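Uncharacterized protein LPG1670 (Legionella pneumophila subsp. pneumophila, PDB 5T2X) is of unknown function but belongs to the DUF5630 family and folds as a mainly helical single chain. Local coordinates at residues Thr55-Asp58 and Phe59-Ala63; Tyr143-Lys147 and Met148-Asp152. All coordinates share one frame; numbering follows the deposited sequence.

Both contacts lie where a helix of this all-helical chain gives out, but on opposite sides of its centre, with their own centres 40 Å apart and no touch between them. Contact 1, at the end of helix 54-60, is partly buried: I56, F59 and C60 face neighbouring helices, while the acidic side chains of D58 and E61 find partners elsewhere in the chain. Contact 2, where helix 132-147 passes into the loop before helix 153-167, is a surface contact, finished by a Schellman motif at G149, with K145 lying alongside M148 and L150. Backbone bonds dominate in both.

Contact 1: residues Thr55-Asp58 and Phe59-Ala63; sequences TITD and FCEEA
The C-terminal turn of the short helix 54-60 joins T55-D58 to F59-E62. Two i to i+4 bonds carry the helical pattern: F59 N donates to T55 O at 3.3 Å, tilted 34° from the carbonyl plane, and C60 N reaches I56 O at 2.9 Å in the plane of that carbonyl. E61 N also makes a weak bond of 3.4 Å to D58 O. Side chains follow the same spacing. I56 sends CG2 to the C60 sulfur, with CG2 to SG at 4.0 Å, a small apolar contact between two buried side chains. E61 CG is anti to its own carbonyl carbon (chi1 -69°), which brings it 3.1 Å from T57 O; the chain then bends at chi2, and the T57 and E61 side chains pass each other at a slant. E62 brings CG to D58 O at 3.4 Å while the rest of its chain runs on extended. The carboxylates of D58 and E61 have partners outside the two segments: D58 OD2 forms a salt bridge with K54 and E61 OE2 a hydrogen bond with S92. On the buried flank I56, F59 and C60 pack on L38 of helix 31-40, and I56 and F59 also meet I26 of helix 15-27. T57 touches T50 of helix 43-52, and C60 O accepts a bond from W69 of helix 66-76.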
loop_
_atom_site.group_PDB
_atom_site.type_symbol
_atom_site.label_atom_id
_atom_site.label_comp_id
_atom_site.label_asym_id
_atom_site.label_seq_id
_atom_site.Cartn_x
_atom_site.Cartn_y
_atom_site.Cartn_z
ATOM N N THR A 55 -9.432 18.625 -15.916
ATOM C CA THR A 55 -9.219 19.935 -15.309
ATOM C C THR A 55 -9.259 19.853 -13.787
ATOM O O THR A 55 -8.448 20.487 -13.104
ATOM C CB THR A 55 -10.267 20.926 -15.817
ATOM O OG1 THR A 55 -10.196 21.016 -17.245
ATOM C CG2 THR A 55 -10.030 22.306 -15.217
ATOM N N ILE A 56 -10.187 19.064 -13.240
ATOM C CA ILE A 56 -10.326 18.981 -11.790
ATOM C C ILE A 56 -9.135 18.253 -11.176
ATOM O O ILE A 56 -8.538 18.724 -10.201
ATOM C CB ILE A 56 -11.653 18.297 -11.412
ATOM C CG1 ILE A 56 -12.845 19.024 -12.041
ATOM C CG2 ILE A 56 -11.808 18.228 -9.898
ATOM C CD1 ILE A 56 -12.850 20.504 -11.829
ATOM N N THR A 57 -8.770 17.097 -11.739
ATOM C CA THR A 57 -7.740 16.274 -11.109
ATOM C C THR A 57 -6.372 16.946 -11.167
ATOM O O THR A 57 -5.600 16.865 -10.205
ATOM C CB THR A 57 -7.694 14.886 -11.753
ATOM O OG1 THR A 57 -6.640 14.118 -11.158
ATOM C CG2 THR A 57 -7.464 14.978 -13.256
ATOM N N ASP A 58 -6.054 17.622 -12.275
ATOM C CA ASP A 58 -4.781 18.332 -12.352
ATOM C C ASP A 58 -4.723 19.455 -11.326
ATOM O O ASP A 58 -3.683 19.680 -10.696
ATOM C CB ASP A 58 -4.564 18.881 -13.763
ATOM C CG ASP A 58 -4.428 17.786 -14.801
ATOM O OD1 ASP A 58 -4.169 16.625 -14.417
ATOM O OD2 ASP A 58 -4.573 18.088 -16.005
ATOM N N PHE A 59 -5.837 20.165 -11.140
ATOM C CA PHE A 59 -5.891 21.215 -10.129
ATOM C C PHE A 59 -5.773 20.636 -8.725
ATOM O O PHE A 59 -5.124 21.227 -7.855
ATOM C CB PHE A 59 -7.189 22.009 -10.285
ATOM C CG PHE A 59 -7.371 23.093 -9.262
ATOM C CD1 PHE A 59 -6.622 24.256 -9.323
ATOM C CD2 PHE A 59 -8.308 22.956 -8.250
ATOM C CE1 PHE A 59 -6.793 25.257 -8.386
ATOM C CE2 PHE A 59 -8.484 23.955 -7.311
ATOM C CZ PHE A 59 -7.726 25.108 -7.379
ATOM N N CYS A 60 -6.383 19.472 -8.490
ATOM C CA CYS A 60 -6.367 18.848 -7.173
ATOM C C CYS A 60 -5.059 18.134 -6.862
ATOM O O CYS A 60 -4.870 17.694 -5.722
ATOM C CB CYS A 60 -7.531 17.860 -7.045
ATOM S SG CYS A 60 -9.164 18.639 -6.979
ATOM N N GLU A 61 -4.157 18.003 -7.832
ATOM C CA GLU A 61 -2.861 17.380 -7.602
ATOM C C GLU A 61 -1.743 18.394 -7.409
ATOM O O GLU A 61 -0.608 17.997 -7.129
ATOM C CB GLU A 61 -2.509 16.437 -8.759
ATOM C CG GLU A 61 -3.374 15.187 -8.831
ATOM C CD GLU A 61 -3.333 14.370 -7.554
ATOM O OE1 GLU A 61 -2.262 14.315 -6.913
ATOM O OE2 GLU A 61 -4.374 13.784 -7.190
ATOM N N GLU A 62 -2.031 19.683 -7.555
ATOM C CA GLU A 62 -1.027 20.707 -7.317
ATOM C C GLU A 62 -0.750 20.841 -5.820
ATOM O O GLU A 62 -1.509 20.360 -4.973
ATOM C CB GLU A 62 -1.477 22.045 -7.907
ATOM C CG GLU A 62 -1.639 22.014 -9.420
ATOM C CD GLU A 62 -2.234 23.291 -9.978
ATOM O OE1 GLU A 62 -2.509 24.218 -9.188
ATOM O OE2 GLU A 62 -2.429 23.368 -11.210
ATOM N N ALA A 63 0.360 21.512 -5.501
ATOM C CA ALA A 63 0.832 21.557 -4.121
ATOM C C ALA A 63 -0.136 22.309 -3.216
ATOM O O ALA A 63 -0.415 21.869 -2.095
ATOM C CB ALA A 63 2.221 22.191 -4.062
#

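Contact 2: residues Tyr143-Lys147 and Met148-Asp152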
loop_
_atom_site.group_PDB
_atom_site.type_symbol
_atom_site.label_atom_id
_atom_site.label_comp_id
_atom_site.label_asym_id
_atom_site.label_seq_id
_atom_site.Cartn_x
_atom_site.Cartn_y
_atom_site.Cartn_z
ATOM N N TYR A 143 -2.947 -15.454 -3.716
ATOM C CA TYR A 143 -2.327 -16.626 -3.106
ATOM C C TYR A 143 -3.329 -17.762 -2.952
ATOM O O TYR A 143 -2.996 -18.927 -3.198
ATOM C CB TYR A 143 -1.719 -16.265 -1.752
ATOM C CG TYR A 143 -1.098 -17.451 -1.048
ATOM C CD1 TYR A 143 0.122 -17.966 -1.465
ATOM C CD2 TYR A 143 -1.736 -18.061 0.025
ATOM C CE1 TYR A 143 0.694 -19.053 -0.832
ATOM C CE2 TYR A 143 -1.169 -19.149 0.668
ATOM C CZ TYR A 143 0.045 -19.640 0.235
ATOM O OH TYR A 143 0.616 -20.720 0.867
ATOM N N GLU A 144 -4.558 -17.446 -2.538
ATOM C CA GLU A 144 -5.581 -18.480 -2.422
ATOM C C GLU A 144 -5.950 -19.043 -3.789
ATOM O O GLU A 144 -6.241 -20.238 -3.913
ATOM C CB GLU A 144 -6.814 -17.925 -1.711
ATOM C CG GLU A 144 -6.561 -17.515 -0.266
ATOM C CD GLU A 144 -6.118 -18.678 0.609
ATOM O OE1 GLU A 144 -6.537 -19.826 0.342
ATOM O OE2 GLU A 144 -5.347 -18.444 1.562
ATOM N N LYS A 145 -5.945 -18.198 -4.824
ATOM C CA LYS A 145 -6.126 -18.691 -6.186
ATOM C C LYS A 145 -5.002 -19.647 -6.567
ATOM O O LYS A 145 -5.243 -20.714 -7.141
ATOM C CB LYS A 145 -6.181 -17.519 -7.168
ATOM C CG LYS A 145 -7.393 -16.617 -7.019
ATOM C CD LYS A 145 -8.570 -17.141 -7.813
ATOM C CE LYS A 145 -9.773 -16.224 -7.686
ATOM N NZ LYS A 145 -10.940 -16.731 -8.458
ATOM N N TYR A 146 -3.762 -19.270 -6.254
ATOM C CA TYR A 146 -2.626 -20.138 -6.534
ATOM C C TYR A 146 -2.696 -21.417 -5.710
ATOM O O TYR A 146 -2.393 -22.506 -6.212
ATOM C CB TYR A 146 -1.322 -19.384 -6.263
ATOM C CG TYR A 146 -0.074 -20.233 -6.323
ATOM C CD1 TYR A 146 0.292 -20.884 -7.494
ATOM C CD2 TYR A 146 0.752 -20.365 -5.215
ATOM C CE1 TYR A 146 1.438 -21.655 -7.554
ATOM C CE2 TYR A 146 1.899 -21.131 -5.265
ATOM C CZ TYR A 146 2.237 -21.773 -6.437
ATOM O OH TYR A 146 3.377 -22.536 -6.492
ATOM N N LYS A 147 -3.115 -21.305 -4.448
ATOM C CA LYS A 147 -3.160 -22.467 -3.568
ATOM C C LYS A 147 -4.180 -23.499 -4.036
ATOM O O LYS A 147 -3.963 -24.703 -3.860
ATOM C CB LYS A 147 -3.470 -22.022 -2.139
ATOM C CG LYS A 147 -3.417 -23.130 -1.102
ATOM C CD LYS A 147 -3.715 -22.583 0.285
ATOM C CE LYS A 147 -3.653 -23.674 1.340
ATOM N NZ LYS A 147 -3.983 -23.146 2.692
HETATM N N MSE A 148 -5.283 -23.061 -4.637
HETATM C CA MSE A 148 -6.321 -23.998 -5.052
HETATM C C MSE A 148 -6.058 -24.586 -6.439
HETATM O O MSE A 148 -6.863 -25.370 -6.943
HETATM C CB MSE A 148 -7.700 -23.331 -5.019
HETATM C CG MSE A 148 -7.962 -22.334 -6.132
HETATM SE SE MSE A 148 -9.815 -21.708 -6.107
HETATM C CE MSE A 148 -9.737 -20.467 -7.601
ATOM N N GLY A 149 -4.938 -24.211 -7.059
ATOM C CA GLY A 149 -4.516 -24.885 -8.272
ATOM C C GLY A 149 -4.154 -24.018 -9.464
ATOM O O GLY A 149 -3.594 -24.525 -10.441
ATOM N N LEU A 150 -4.464 -22.725 -9.414
ATOM C CA LEU A 150 -4.177 -21.830 -10.536
ATOM C C LEU A 150 -2.728 -21.367 -10.427
ATOM O O LEU A 150 -2.414 -20.430 -9.690
ATOM C CB LEU A 150 -5.150 -20.657 -10.547
ATOM C CG LEU A 150 -6.629 -21.047 -10.636
ATOM C CD1 LEU A 150 -7.515 -19.816 -10.766
ATOM C CD2 LEU A 150 -6.865 -22.003 -11.795
ATOM N N ASN A 151 -1.844 -22.017 -11.190
ATOM C CA ASN A 151 -0.404 -21.865 -10.987
ATOM C C ASN A 151 0.057 -20.432 -11.228
ATOM O O ASN A 151 0.850 -19.887 -10.451
ATOM C CB ASN A 151 0.355 -22.825 -11.903
ATOM C CG ASN A 151 0.110 -24.278 -11.556
ATOM O OD1 ASN A 151 -0.961 -24.822 -11.825
ATOM N ND2 ASN A 151 1.108 -24.918 -10.959
ATOM N N ASP A 152 -0.417 -19.806 -12.305
ATOM C CA ASP A 152 0.123 -18.504 -12.681
ATOM C C ASP A 152 -0.339 -17.373 -11.768
ATOM O O ASP A 152 0.099 -16.234 -11.963
ATOM C CB ASP A 152 -0.231 -18.187 -14.137
ATOM C CG ASP A 152 -1.725 -18.135 -14.382
ATOM O OD1 ASP A 152 -2.497 -18.568 -13.501
ATOM O OD2 ASP A 152 -2.128 -17.669 -15.469
#
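E144 O receives M148 N at 3.1 Å, the donor tilted out of the carbonyl plane, as helix 132-147 ends. K145 comes next and contributes with both its backbone and its side chain. Its O accepts L150 N at 3.1 Å, the 6→1 bond of a Schellman motif, and also meets CG of selenomethionine M148 at 3.3 Å. That approach follows from the M148 side chain, whose CG sits between backbone N and carbonyl carbon (chi1 73°) and so swings back over the helix end; beyond CG the chain is extended and lies alongside K145, with CE 3.5 Å from K145 CD. L150 runs beside the same lysine on its own account, CD1 to K145 CD at 4.1 Å, so the aliphatic part of K145 borders both residues on a flank exposed to solvent. Y146 supplies the acceptor of the 5→2 bond: G149 N reaches Y146 O at 3.2 Å, but from above the carbonyl plane, 65° out of it and not on a lone pair. G149 itself makes the turn with a phi of 130°, where a CB would press on the carbonyl O of M148. The chain then comes back past Y146, whose CA approaches L150 O at 3.2 Å in a nearly straight CA-H...O contact. L150 O also lies in the plane of the tyrosine ring, at its edge, and N151 O comes obliquely to CD1 at 3.2 Å. Beyond the turn, N151 O accepts a bond from S154 of helix 153-167; K145 and Y146 pack on Y153 of that helix, while Y146 also touches L183 of helix 169-185.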